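Local atomic coordinates of transcriptional regulator I2 (Pseudomonas fluorescens A506, PDB entry 4MO7), a protein that probably acts as a TetR-type DNA-binding transcriptional regulator and is a superantigen associated with Crohn's disease. Residues A[39-47]-A[123-134]; A[102-110]-A[153-164]. All coordinates share one frame; numbering follows the deposited sequence.

Contact 1. Residues A[39-47]-A[123-134]; sequences AHLFRNKGF and EAMAVLVYEWRS. With MG (magnesium ion), chain B.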
loop_
_atom_site.group_PDB
_atom_site.type_symbol
_atom_site.label_atom_id
_atom_site.label_comp_id
_atom_site.label_asym_id
_atom_site.label_seq_id
_atom_site.Cartn_x
_atom_site.Cartn_y
_atom_site.Cartn_z
ATOM N N ALA A 39 13.040 22.371 -4.560
ATOM C CA ALA A 39 12.831 20.993 -4.096
ATOM C C ALA A 39 13.213 20.808 -2.651
ATOM O O ALA A 39 12.478 20.203 -1.893
ATOM C CB ALA A 39 13.572 19.991 -4.968
ATOM N N HIS A 40 14.339 21.388 -2.236
ATOM C CA HIS A 40 14.708 21.287 -0.822
ATOM C C HIS A 40 13.805 22.042 0.120
ATOM O O HIS A 40 13.423 21.477 1.176
ATOM C CB HIS A 40 16.131 21.773 -0.630
ATOM C CG HIS A 40 17.113 20.827 -1.185
ATOM N ND1 HIS A 40 17.530 19.699 -0.501
ATOM C CD2 HIS A 40 17.730 20.802 -2.380
ATOM C CE1 HIS A 40 18.362 19.020 -1.260
ATOM N NE2 HIS A 40 18.499 19.670 -2.399
ATOM N N LEU A 41 13.520 23.304 -0.218
ATOM C CA LEU A 41 12.667 24.143 0.638
ATOM C C LEU A 41 11.310 23.459 0.804
ATOM O O LEU A 41 10.825 23.278 1.926
ATOM C CB LEU A 41 12.507 25.542 0.069
ATOM C CG LEU A 41 13.545 26.583 0.528
ATOM C CD1 LEU A 41 14.933 26.067 0.201
ATOM C CD2 LEU A 41 13.299 27.876 -0.210
ATOM N N PHE A 42 10.744 22.979 -0.294
ATOM C CA PHE A 42 9.449 22.325 -0.184
ATOM C C PHE A 42 9.523 21.093 0.697
ATOM O O PHE A 42 8.609 20.842 1.471
ATOM C CB PHE A 42 8.931 21.931 -1.578
ATOM C CG PHE A 42 8.555 23.083 -2.449
ATOM C CD1 PHE A 42 8.375 24.375 -1.928
ATOM C CD2 PHE A 42 8.408 22.886 -3.821
ATOM C CE1 PHE A 42 8.025 25.412 -2.741
ATOM C CE2 PHE A 42 8.045 23.941 -4.670
ATOM C CZ PHE A 42 7.866 25.218 -4.126
ATOM N N ARG A 43 10.591 20.308 0.561
ATOM C CA ARG A 43 10.762 19.076 1.327
ATOM C C ARG A 43 10.971 19.446 2.786
ATOM O O ARG A 43 10.362 18.837 3.678
ATOM C CB ARG A 43 11.993 18.313 0.831
ATOM C CG ARG A 43 12.391 17.133 1.747
ATOM C CD ARG A 43 11.219 16.166 1.934
ATOM N NE ARG A 43 11.554 15.047 2.832
ATOM C CZ ARG A 43 10.685 14.434 3.637
ATOM N NH1 ARG A 43 9.411 14.819 3.676
ATOM N NH2 ARG A 43 11.089 13.430 4.403
ATOM N N ASN A 44 11.823 20.437 3.051
ATOM C CA ASN A 44 12.111 20.775 4.454
ATOM C C ASN A 44 10.948 21.412 5.170
ATOM O O ASN A 44 10.740 21.141 6.360
ATOM C CB ASN A 44 13.334 21.727 4.587
ATOM C CG ASN A 44 14.586 21.210 3.872
ATOM O OD1 ASN A 44 14.795 20.011 3.724
ATOM N ND2 ASN A 44 15.416 22.145 3.380
ATOM N N LYS A 45 10.251 22.321 4.503
ATOM C CA LYS A 45 9.301 23.151 5.225
ATOM C C LYS A 45 7.864 22.850 4.856
ATOM O O LYS A 45 6.951 23.295 5.540
ATOM C CB LYS A 45 9.556 24.606 4.946
ATOM C CG LYS A 45 11.036 24.997 5.133
ATOM C CD LYS A 45 11.226 26.359 4.576
ATOM C CE LYS A 45 10.614 27.382 5.538
ATOM N NZ LYS A 45 10.417 28.663 4.844
ATOM N N GLY A 46 7.669 22.117 3.767
ATOM C CA GLY A 46 6.348 21.987 3.190
ATOM C C GLY A 46 6.119 23.042 2.131
ATOM O O GLY A 46 6.629 24.166 2.202
ATOM N N PHE A 47 5.285 22.713 1.148
ATOM C CA PHE A 47 5.033 23.631 0.081
ATOM C C PHE A 47 4.297 24.817 0.638
ATOM O O PHE A 47 4.574 25.957 0.260
ATOM C CB PHE A 47 4.149 22.943 -0.963
ATOM C CG PHE A 47 3.708 23.836 -2.090
ATOM C CD1 PHE A 47 4.621 24.260 -3.062
ATOM C CD2 PHE A 47 2.394 24.242 -2.181
ATOM C CE1 PHE A 47 4.218 25.048 -4.104
ATOM C CE2 PHE A 47 1.973 25.066 -3.257
ATOM C CZ PHE A 47 2.871 25.456 -4.210
ATOM N N GLU A 123 14.940 14.495 -2.440
ATOM C CA GLU A 123 13.989 15.457 -1.862
ATOM C C GLU A 123 12.818 15.689 -2.778
ATOM O O GLU A 123 11.705 15.871 -2.316
ATOM C CB GLU A 123 14.659 16.803 -1.530
ATOM C CG GLU A 123 15.799 16.685 -0.538
ATOM C CD GLU A 123 17.040 16.093 -1.187
ATOM O OE1 GLU A 123 17.045 15.990 -2.436
ATOM O OE2 GLU A 123 18.006 15.749 -0.468
ATOM N N ALA A 124 13.069 15.689 -4.084
ATOM C CA ALA A 124 12.014 16.033 -5.034
ATOM C C ALA A 124 10.972 14.890 -5.170
ATOM O O ALA A 124 9.805 15.125 -5.519
ATOM C CB ALA A 124 12.601 16.420 -6.343
ATOM N N MET A 125 11.392 13.668 -4.850
ATOM C CA MET A 125 10.482 12.523 -4.810
ATOM C C MET A 125 9.644 12.551 -3.559
ATOM O O MET A 125 8.460 12.179 -3.559
ATOM C CB MET A 125 11.277 11.235 -4.782
ATOM C CG MET A 125 10.425 10.006 -4.502
ATOM S SD MET A 125 10.452 8.971 -5.962
ATOM C CE MET A 125 9.283 9.833 -7.016
ATOM N N ALA A 126 10.270 12.951 -2.459
ATOM C CA ALA A 126 9.534 13.076 -1.218
ATOM C C ALA A 126 8.508 14.185 -1.357
ATOM O O ALA A 126 7.454 14.146 -0.717
ATOM C CB ALA A 126 10.500 13.373 -0.047
ATOM N N VAL A 127 8.825 15.173 -2.194
ATOM C CA VAL A 127 7.898 16.265 -2.425
ATOM C C VAL A 127 6.689 15.713 -3.193
ATOM O O VAL A 127 5.546 16.031 -2.886
ATOM C CB VAL A 127 8.574 17.461 -3.157
ATOM C CG1 VAL A 127 7.531 18.412 -3.694
ATOM C CG2 VAL A 127 9.547 18.212 -2.236
ATOM N N LEU A 128 6.954 14.852 -4.170
ATOM C CA LEU A 128 5.899 14.289 -5.024
ATOM C C LEU A 128 4.885 13.540 -4.176
ATOM O O LEU A 128 3.676 13.640 -4.371
ATOM C CB LEU A 128 6.506 13.387 -6.126
ATOM C CG LEU A 128 5.468 12.825 -7.112
ATOM C CD1 LEU A 128 6.082 12.628 -8.471
ATOM C CD2 LEU A 128 4.852 11.496 -6.636
ATOM N N VAL A 129 5.382 12.810 -3.199
ATOM C CA VAL A 129 4.527 11.958 -2.395
ATOM C C VAL A 129 3.722 12.771 -1.396
ATOM O O VAL A 129 2.501 12.617 -1.291
ATOM C CB VAL A 129 5.377 10.865 -1.694
ATOM C CG1 VAL A 129 4.518 10.072 -0.734
ATOM C CG2 VAL A 129 6.084 9.932 -2.771
ATOM N N TYR A 130 4.373 13.683 -0.677
ATOM C CA TYR A 130 3.638 14.415 0.346
ATOM C C TYR A 130 2.962 15.693 -0.048
ATOM O O TYR A 130 2.067 16.131 0.690
ATOM C CB TYR A 130 4.518 14.654 1.583
ATOM C CG TYR A 130 4.888 13.357 2.238
ATOM C CD1 TYR A 130 3.911 12.525 2.772
ATOM C CD2 TYR A 130 6.213 12.937 2.292
ATOM C CE1 TYR A 130 4.244 11.319 3.357
ATOM C CE2 TYR A 130 6.552 11.733 2.888
ATOM C CZ TYR A 130 5.567 10.930 3.411
ATOM O OH TYR A 130 5.918 9.736 3.996
ATOM N N GLU A 131 3.356 16.285 -1.189
ATOM C CA GLU A 131 2.780 17.571 -1.586
ATOM C C GLU A 131 1.840 17.420 -2.767
ATOM O O GLU A 131 1.358 18.408 -3.341
ATOM C CB GLU A 131 3.860 18.606 -1.918
ATOM C CG GLU A 131 4.792 18.963 -0.772
ATOM C CD GLU A 131 4.079 19.697 0.347
ATOM O OE1 GLU A 131 2.887 20.093 0.204
ATOM O OE2 GLU A 131 4.700 19.861 1.397
ATOM N N TRP A 132 1.515 16.176 -3.070
ATOM C CA TRP A 132 0.630 15.873 -4.183
ATOM C C TRP A 132 -0.672 16.693 -4.139
ATOM O O TRP A 132 -1.104 17.287 -5.151
ATOM C CB TRP A 132 0.336 14.364 -4.181
ATOM C CG TRP A 132 -0.488 13.977 -5.361
ATOM C CD1 TRP A 132 -1.812 13.645 -5.372
ATOM C CD2 TRP A 132 -0.045 13.924 -6.716
ATOM N NE1 TRP A 132 -2.213 13.376 -6.653
ATOM C CE2 TRP A 132 -1.154 13.574 -7.504
ATOM C CE3 TRP A 132 1.186 14.135 -7.333
ATOM C CZ2 TRP A 132 -1.068 13.387 -8.886
ATOM C CZ3 TRP A 132 1.263 13.996 -8.723
ATOM C CH2 TRP A 132 0.134 13.620 -9.477
ATOM N N ARG A 133 -1.265 16.774 -2.952
ATOM C CA ARG A 133 -2.547 17.441 -2.806
ATOM C C ARG A 133 -2.420 18.959 -2.911
ATOM O O ARG A 133 -3.427 19.635 -3.070
ATOM C CB ARG A 133 -3.217 17.030 -1.479
ATOM C CG ARG A 133 -3.734 15.575 -1.449
ATOM C CD ARG A 133 -4.411 15.239 -0.115
ATOM N NE ARG A 133 -5.582 16.076 0.155
ATOM C CZ ARG A 133 -6.150 16.218 1.352
ATOM N NH1 ARG A 133 -5.657 15.589 2.415
ATOM N NH2 ARG A 133 -7.211 17.001 1.491
ATOM N N SER A 134 -1.196 19.500 -2.819
ATOM C CA SER A 134 -0.988 20.947 -3.059
ATOM C C SER A 134 -0.981 21.376 -4.537
ATOM O O SER A 134 -1.058 22.558 -4.858
ATOM C CB SER A 134 0.323 21.400 -2.378
ATOM O OG SER A 134 0.280 21.236 -0.974
HETATM MG MG MG B . 19.957 19.277 -4.064
HETATM O O HOH W 1 7.746 15.902 1.612
#
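An oblique helix-helix contact, carried by Arg43 and Val127 and continued past the helices by Phe47 and Glu131, joins the TetR-type DNA-binding region to the C-terminal, tetracycline-repressor-like region. Helix segments 39-45 and 123-130 approach to 8.4 Å with their directions 53° apart. The register runs Ala39 to Ala124, Arg43 to Val127 and Phe47 to Glu131, so both segments run in broadly the same direction. The spacing suits the small residues at the start, where Ala39 CB lies 3.9 Å from Ala124 CB. Next along, Val127 CG2 presses on the turn of the first helix, 3.8 Å from Phe42 CB and also against Ala39 O and Arg43 N.

Arg43 is a knob in the hole formed by Glu123, Ala126, Val127 and Tyr130. Its chain bends at chi2 (56°), laying the guanidinium with one face over Ala126 CB and NE 3.5 Å from that methyl. A water accepts from Arg43 NH1 and donates to Ala126 O, tying the group to the opposing backbone.

At the first end Glu123 lies against His40, its CD 3.2 Å from His40 CE1; His40 NE2 itself binds a magnesium ion at 2.2 Å. At the other end, past Gly46, where the backbone leaves helical geometry with positive phi, the Phe47 N-H reaches Glu131 OE2 at 2.9 Å, arriving from above the carboxylate plane. Ser134 OG donates to Glu131 OE1 at 3.1 Å, so both oxygens of this carboxylate are engaged and its rotation is restrained. Ser134 CB meets Phe47 CD2, while Phe47 CD1 sits over the centre of the Phe42 ring.

Helix 73-97 backs the interface, with Leu77 touching both Phe47 and Val127 and Thr84 touching Ala124; Lys73 adds a cation-pi contact to Phe47, and Trp132 packs on helix 137-163.

Contact 2. Residues A[102-110]-A[153-164]; sequences VRERVLALI and IWLQVLGEAKAA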
loop_
_atom_site.group_PDB
_atom_site.type_symbol
_atom_site.label_atom_id
_atom_site.label_comp_id
_atom_site.label_asym_id
_atom_site.label_seq_id
_atom_site.Cartn_x
_atom_site.Cartn_y
_atom_site.Cartn_z
ATOM N N VAL A 102 15.818 -11.102 -20.388
ATOM C CA VAL A 102 14.537 -10.827 -19.696
ATOM C C VAL A 102 14.703 -10.677 -18.178
ATOM O O VAL A 102 14.163 -9.740 -17.557
ATOM C CB VAL A 102 13.482 -11.947 -19.969
ATOM C CG1 VAL A 102 12.300 -11.889 -18.948
ATOM C CG2 VAL A 102 12.992 -11.892 -21.430
ATOM N N ARG A 103 15.414 -11.609 -17.541
ATOM C CA ARG A 103 15.555 -11.535 -16.124
ATOM C C ARG A 103 16.262 -10.260 -15.671
ATOM O O ARG A 103 15.865 -9.674 -14.668
ATOM C CB ARG A 103 16.185 -12.805 -15.513
ATOM C CG ARG A 103 17.668 -12.979 -15.768
ATOM C CD ARG A 103 18.437 -12.467 -14.543
ATOM N NE ARG A 103 18.343 -13.355 -13.396
ATOM C CZ ARG A 103 18.785 -13.043 -12.187
ATOM N NH1 ARG A 103 18.638 -13.895 -11.188
ATOM N NH2 ARG A 103 19.379 -11.872 -11.972
ATOM N N GLU A 104 17.283 -9.815 -16.406
ATOM C CA GLU A 104 17.967 -8.610 -15.998
ATOM C C GLU A 104 17.123 -7.349 -16.266
ATOM O O GLU A 104 17.275 -6.359 -15.535
ATOM C CB GLU A 104 19.351 -8.534 -16.613
ATOM C CG GLU A 104 20.318 -9.529 -15.865
ATOM C CD GLU A 104 20.698 -9.029 -14.447
ATOM O OE1 GLU A 104 21.262 -7.928 -14.337
ATOM O OE2 GLU A 104 20.447 -9.720 -13.429
ATOM N N ARG A 105 16.292 -7.388 -17.300
ATOM C CA ARG A 105 15.461 -6.205 -17.605
ATOM C C ARG A 105 14.364 -6.071 -16.557
ATOM O O ARG A 105 14.119 -4.985 -16.054
ATOM C CB ARG A 105 14.876 -6.312 -19.012
ATOM C CG ARG A 105 16.000 -6.213 -20.074
ATOM C CD ARG A 105 15.576 -6.569 -21.497
ATOM N NE ARG A 105 14.558 -5.689 -22.032
ATOM C CZ ARG A 105 14.796 -4.475 -22.535
ATOM N NH1 ARG A 105 16.037 -3.970 -22.570
ATOM N NH2 ARG A 105 13.789 -3.771 -23.009
ATOM N N VAL A 106 13.675 -7.155 -16.230
ATOM C CA VAL A 106 12.695 -7.101 -15.111
ATOM C C VAL A 106 13.380 -6.667 -13.798
ATOM O O VAL A 106 12.879 -5.827 -13.083
ATOM C CB VAL A 106 11.902 -8.442 -14.934
ATOM C CG1 VAL A 106 10.873 -8.338 -13.830
ATOM C CG2 VAL A 106 11.181 -8.806 -16.260
ATOM N N LEU A 107 14.551 -7.243 -13.481
ATOM C CA LEU A 107 15.232 -6.874 -12.270
ATOM C C LEU A 107 15.631 -5.424 -12.278
ATOM O O LEU A 107 15.559 -4.770 -11.239
ATOM C CB LEU A 107 16.464 -7.787 -12.077
ATOM C CG LEU A 107 17.194 -7.494 -10.772
ATOM C CD1 LEU A 107 16.282 -7.701 -9.536
ATOM C CD2 LEU A 107 18.462 -8.398 -10.702
ATOM N N ALA A 108 16.039 -4.907 -13.445
ATOM C CA ALA A 108 16.427 -3.502 -13.502
ATOM C C ALA A 108 15.256 -2.607 -13.108
ATOM O O ALA A 108 15.452 -1.599 -12.410
ATOM C CB ALA A 108 16.885 -3.141 -14.919
ATOM N N LEU A 109 14.058 -2.888 -13.633
ATOM C CA LEU A 109 12.929 -2.029 -13.263
ATOM C C LEU A 109 12.573 -2.182 -11.803
ATOM O O LEU A 109 12.268 -1.213 -11.149
ATOM C CB LEU A 109 11.712 -2.359 -14.098
ATOM C CG LEU A 109 11.906 -2.273 -15.645
ATOM C CD1 LEU A 109 10.512 -2.189 -16.289
ATOM C CD2 LEU A 109 12.679 -1.041 -15.992
ATOM N N ILE A 110 12.599 -3.412 -11.265
ATOM C CA ILE A 110 12.315 -3.623 -9.827
ATOM C C ILE A 110 13.311 -2.864 -8.950
ATOM O O ILE A 110 12.941 -2.171 -7.994
ATOM C CB ILE A 110 12.387 -5.120 -9.522
ATOM C CG1 ILE A 110 11.161 -5.814 -10.113
ATOM C CG2 ILE A 110 12.398 -5.374 -8.008
ATOM C CD1 ILE A 110 11.250 -7.361 -10.063
ATOM N N ILE A 153 6.919 1.806 -19.831
ATOM C CA ILE A 153 8.212 1.066 -19.818
ATOM C C ILE A 153 8.045 -0.279 -19.073
ATOM O O ILE A 153 8.466 -1.352 -19.569
ATOM C CB ILE A 153 9.299 1.884 -19.117
ATOM C CG1 ILE A 153 9.705 3.111 -19.954
ATOM C CG2 ILE A 153 10.554 1.032 -18.925
ATOM C CD1 ILE A 153 10.652 3.959 -19.105
ATOM N N TRP A 154 7.375 -0.232 -17.925
ATOM C CA TRP A 154 7.032 -1.466 -17.202
ATOM C C TRP A 154 6.219 -2.423 -18.040
ATOM O O TRP A 154 6.512 -3.657 -18.112
ATOM C CB TRP A 154 6.248 -1.196 -15.945
ATOM C CG TRP A 154 7.052 -0.818 -14.770
ATOM C CD1 TRP A 154 7.380 0.438 -14.311
ATOM C CD2 TRP A 154 7.662 -1.750 -13.881
ATOM N NE1 TRP A 154 8.152 0.346 -13.158
ATOM C CE2 TRP A 154 8.337 -1.003 -12.874
ATOM C CE3 TRP A 154 7.716 -3.153 -13.858
ATOM C CZ2 TRP A 154 9.041 -1.623 -11.828
ATOM C CZ3 TRP A 154 8.390 -3.764 -12.804
ATOM C CH2 TRP A 154 9.053 -2.986 -11.813
ATOM N N LEU A 155 5.222 -1.883 -18.739
ATOM C CA LEU A 155 4.390 -2.769 -19.537
ATOM C C LEU A 155 5.182 -3.355 -20.711
ATOM O O LEU A 155 5.005 -4.500 -21.060
ATOM C CB LEU A 155 3.116 -2.064 -20.057
ATOM C CG LEU A 155 2.235 -1.555 -18.917
ATOM C CD1 LEU A 155 1.070 -0.640 -19.448
ATOM C CD2 LEU A 155 1.662 -2.729 -18.082
ATOM N N GLN A 156 6.048 -2.580 -21.340
ATOM C CA GLN A 156 6.929 -3.143 -22.398
ATOM C C GLN A 156 7.762 -4.324 -21.901
ATOM O O GLN A 156 7.734 -5.398 -22.498
ATOM C CB GLN A 156 7.849 -2.047 -22.939
ATOM C CG GLN A 156 8.971 -2.492 -23.900
ATOM C CD GLN A 156 8.419 -3.008 -25.225
ATOM O OE1 GLN A 156 7.325 -2.589 -25.684
ATOM N NE2 GLN A 156 9.161 -3.940 -25.851
ATOM N N VAL A 157 8.455 -4.111 -20.797
ATOM C CA VAL A 157 9.352 -5.116 -20.226
ATOM C C VAL A 157 8.599 -6.329 -19.693
ATOM O O VAL A 157 9.022 -7.475 -19.936
ATOM C CB VAL A 157 10.187 -4.466 -19.150
ATOM C CG1 VAL A 157 10.998 -5.504 -18.253
ATOM C CG2 VAL A 157 11.139 -3.470 -19.800
ATOM N N LEU A 158 7.488 -6.119 -18.983
ATOM C CA LEU A 158 6.704 -7.263 -18.551
ATOM C C LEU A 158 6.067 -7.973 -19.768
ATOM O O LEU A 158 5.956 -9.201 -19.773
ATOM C CB LEU A 158 5.638 -6.873 -17.539
ATOM C CG LEU A 158 6.139 -6.285 -16.232
ATOM C CD1 LEU A 158 4.974 -5.702 -15.394
ATOM C CD2 LEU A 158 6.843 -7.389 -15.405
ATOM N N GLY A 159 5.691 -7.220 -20.816
ATOM C CA GLY A 159 5.145 -7.830 -22.015
ATOM C C GLY A 159 6.190 -8.709 -22.671
ATOM O O GLY A 159 5.857 -9.805 -23.165
ATOM N N GLU A 160 7.442 -8.240 -22.700
ATOM C CA GLU A 160 8.550 -9.105 -23.185
ATOM C C GLU A 160 8.677 -10.392 -22.368
ATOM O O GLU A 160 8.859 -11.504 -22.921
ATOM C CB GLU A 160 9.902 -8.386 -23.064
ATOM C CG GLU A 160 10.071 -7.226 -23.966
ATOM C CD GLU A 160 11.294 -6.356 -23.570
ATOM O OE1 GLU A 160 11.375 -5.232 -24.066
ATOM O OE2 GLU A 160 12.175 -6.777 -22.766
ATOM N N ALA A 161 8.615 -10.247 -21.051
ATOM C CA ALA A 161 8.691 -11.405 -20.136
ATOM C C ALA A 161 7.596 -12.403 -20.391
ATOM O O ALA A 161 7.873 -13.606 -20.383
ATOM C CB ALA A 161 8.690 -10.998 -18.655
ATOM N N LYS A 162 6.371 -11.904 -20.580
ATOM C CA LYS A 162 5.203 -12.734 -20.836
ATOM C C LYS A 162 5.439 -13.474 -22.168
ATOM O O LYS A 162 5.189 -14.666 -22.269
ATOM C CB LYS A 162 3.978 -11.821 -20.983
ATOM C CG LYS A 162 2.668 -12.524 -21.361
ATOM C CD LYS A 162 2.165 -13.407 -20.237
ATOM C CE LYS A 162 0.684 -13.872 -20.429
ATOM N NZ LYS A 162 0.392 -14.810 -19.298
ATOM N N ALA A 163 5.861 -12.740 -23.208
ATOM C CA ALA A 163 6.138 -13.367 -24.507
ATOM C C ALA A 163 7.194 -14.473 -24.438
ATOM O O ALA A 163 7.046 -15.479 -25.129
ATOM C CB ALA A 163 6.506 -12.303 -25.585
ATOM N N ALA A 164 8.267 -14.292 -23.650
ATOM C CA ALA A 164 9.314 -15.325 -23.473
ATOM C C ALA A 164 8.916 -16.477 -22.528
ATOM O O ALA A 164 9.687 -17.427 -22.356
ATOM C CB ALA A 164 10.623 -14.685 -22.976
#
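Leu109 CB lies over one face of the Trp154 indole, 3.6 Å from the centroid of the six-membered ring and 13° off its normal, a CH-pi contact. With Leu109 CG anti to the carbonyl carbon, CD1 passes on to Val157 CB at 3.7 Å, the two side chains reaching toward each other tip to tip. Ile110 crosses the indole at about a right angle, bringing CG1 to Trp154 CH2.

Farther along, Val106 CG2 meets Val157 CG1 obliquely at 3.9 Å, and Val102 CG1 packs on Ala161 CB at 3.7 Å. Beside this apolar seam, Arg105 grips Glu160 side-on: NE donates to OE2 at 2.7 Å and NH2 to OE1 at 3.0 Å. Both oxygens use syn lone pairs, and the guanidinium and carboxylate planes are 23° apart. Gln156 NE2 takes the anti lone pair of OE1, so three N-H groups hold the carboxylate and probably stabilise its negative charge.

Met92 and Leu96 of helix 73-97 and Leu205 of helix 197-208 pack around the pair. The segment axes approach to 9.6 Å, their directions 150° apart, describing a near-antiparallel pair within the all-helical C-terminal domain characteristic of TetR-family regulators.

Overall arrangement
Contacts 1 and 2 lie on opposite sides of the chain's centre, with their own centres 31 Å apart and their nearest atoms about 11 Å apart, so they do not touch. Their segments alternate along the chain, in the order 39-47, 102-110, 123-134 and 153-164. Helix 122-130 of contact 1 is followed by helix 137-163 of contact 2, and side chains of helix 73-97 pack against both contacts. Contact 1 joins the DNA-binding region to the C-terminal region, whereas contact 2 is internal to the latter. This layout is consistent with a TetR-like architecture in which long helices connect the two parts.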